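Local coordinates for protein sniffer CG10964-PA (Drosophila melanogaster, PDB 1SNY) that probably reduces carbonyl compounds with NADPH, as a neuroprotective member of the short-chain dehydrogenase/reductase family that binds the dinucleotide on a Rossmann fold, at residues A[148-153]-A[210-215]. Numbering follows the deposited sequence. Where two conformers were deposited one is given.
Sequences LLKKAA and QRIMCV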
# COMPACT_ATOMS: atom_id res chain seq x y z
N LEU A 148 -7.90 23.93 -6.57
CA LEU A 148 -6.80 24.81 -6.96
C LEU A 148 -6.04 24.27 -8.17
O LEU A 148 -5.65 25.03 -9.06
CB LEU A 148 -5.83 24.99 -5.80
CG LEU A 148 -6.28 25.95 -4.69
CD1 LEU A 148 -5.40 25.81 -3.47
CD2 LEU A 148 -6.24 27.37 -5.21
N LEU A 149 -5.81 22.97 -8.19
CA LEU A 149 -5.08 22.34 -9.29
C LEU A 149 -5.86 22.41 -10.60
O LEU A 149 -5.29 22.58 -11.67
CB LEU A 149 -4.75 20.87 -8.94
CG LEU A 149 -3.69 20.63 -7.86
CD1 LEU A 149 -3.74 19.18 -7.42
CD2 LEU A 149 -2.29 20.99 -8.39
N LYS A 150 -7.18 22.30 -10.51
CA LYS A 150 -8.02 22.36 -11.69
C LYS A 150 -8.09 23.78 -12.24
O LYS A 150 -8.15 23.98 -13.45
CB LYS A 150 -9.43 21.84 -11.39
CG LYS A 150 -9.47 20.35 -11.13
CD LYS A 150 -10.87 19.90 -10.75
CE LYS A 150 -10.92 18.39 -10.51
NZ LYS A 150 -12.24 17.97 -9.98
N LYS A 151 -8.08 24.76 -11.34
CA LYS A 151 -8.13 26.15 -11.79
C LYS A 151 -6.84 26.45 -12.55
O LYS A 151 -6.86 27.11 -13.60
CB LYS A 151 -8.26 27.10 -10.60
CG LYS A 151 -9.62 27.05 -9.93
CD LYS A 151 -9.72 28.05 -8.79
CE LYS A 151 -11.08 27.97 -8.13
NZ LYS A 151 -11.18 28.92 -6.99
N ALA A 152 -5.72 25.97 -12.02
CA ALA A 152 -4.42 26.19 -12.65
C ALA A 152 -4.38 25.47 -13.99
O ALA A 152 -3.86 26.00 -14.97
CB ALA A 152 -3.30 25.70 -11.75
N ALA A 153 -4.93 24.26 -14.02
CA ALA A 153 -4.95 23.46 -15.25
C ALA A 153 -5.78 24.16 -16.32
O ALA A 153 -5.43 24.14 -17.50
CB ALA A 153 -5.52 22.08 -14.97
N GLN A 210 -9.05 16.80 -16.62
CA GLN A 210 -8.61 18.18 -16.43
C GLN A 210 -7.13 18.30 -16.79
O GLN A 210 -6.53 19.37 -16.64
CB GLN A 210 -8.82 18.63 -14.98
CG GLN A 210 -10.28 18.79 -14.57
CD GLN A 210 -10.94 17.48 -14.20
OE1 GLN A 210 -12.13 17.44 -13.88
NE2 GLN A 210 -10.18 16.40 -14.22
N ARG A 211 -6.55 17.20 -17.26
CA ARG A 211 -5.15 17.15 -17.67
C ARG A 211 -4.17 17.52 -16.55
O ARG A 211 -3.23 18.27 -16.78
CB ARG A 211 -4.92 18.06 -18.88
CG ARG A 211 -5.68 17.63 -20.13
CD ARG A 211 -5.18 16.29 -20.62
NE ARG A 211 -5.72 15.95 -21.94
CZ ARG A 211 -6.96 15.51 -22.16
NH1 ARG A 211 -7.81 15.35 -21.16
NH2 ARG A 211 -7.34 15.22 -23.40
N ILE A 212 -4.41 16.98 -15.35
CA ILE A 212 -3.53 17.21 -14.22
C ILE A 212 -2.61 16.01 -14.14
O ILE A 212 -3.06 14.88 -13.99
CB ILE A 212 -4.33 17.34 -12.89
CG1 ILE A 212 -5.25 18.55 -12.95
CG2 ILE A 212 -3.35 17.46 -11.71
CD1 ILE A 212 -6.20 18.67 -11.74
N MSE A 213 -1.31 16.26 -14.24
CA MSE A 213 -0.31 15.20 -14.21
C MSE A 213 -0.01 14.69 -12.80
O MSE A 213 0.06 15.47 -11.85
CB MSE A 213 0.98 15.72 -14.86
CG MSE A 213 2.10 14.70 -15.02
SE MSE A 213 3.64 15.45 -15.91
CE MSE A 213 4.57 16.14 -14.36
N CYS A 214 0.13 13.37 -12.66
CA CYS A 214 0.48 12.80 -11.36
C CYS A 214 1.55 11.75 -11.56
O CYS A 214 1.41 10.85 -12.40
CB CYS A 214 -0.73 12.17 -10.66
SG CYS A 214 -0.31 11.64 -8.96
N VAL A 215 2.63 11.88 -10.82
CA VAL A 215 3.72 10.93 -10.94
C VAL A 215 4.35 10.67 -9.59
O VAL A 215 4.34 11.54 -8.71
CB VAL A 215 4.85 11.47 -11.87
CG1 VAL A 215 4.28 11.88 -13.22
CG2 VAL A 215 5.55 12.64 -11.20
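I212 turns CG1 anti to its own carbonyl carbon (chi1 -63°) and keeps the branch extended, which carries CD1 to segment 148-153 of helix 124-155, where it meets L149 and K150. The methyl lies 3.8 Å from CB of L149 and 3.7 Å from CG of K150, the I212 and K150 side chains crossing at about a right angle. An isoleucine suits this buried link because its CG1-CD1 arm supplies an apolar tip for the helix. One helical turn on from L149, A153 offers only a methyl, and this small group lets the loop backbone come close: its CB is 3.3 Å from the carbonyl O of Q210 and 4.1 Å from CG1 of I212. A lysine suits the partly exposed place of K150, its extended methylenes packing obliquely against the bent side chain of Q210, with CE 3.7 Å from OE1, while its charged end can stay near solvent. Replacing K150 by an alanine would remove the methylenes beside CD1 of I212 and is likely to leave the Q210 side chain freer to turn. R211, with positive phi, is the C-prime residue of the Schellman motif ending helix 187-207, and strand 213-217 begins two residues later. Helix 124-155 thus packs its C-terminal part against this helix-to-strand link, with L149 also touching I168 of the adjacent parallel strand 167-171 and L148 facing helix 87-98.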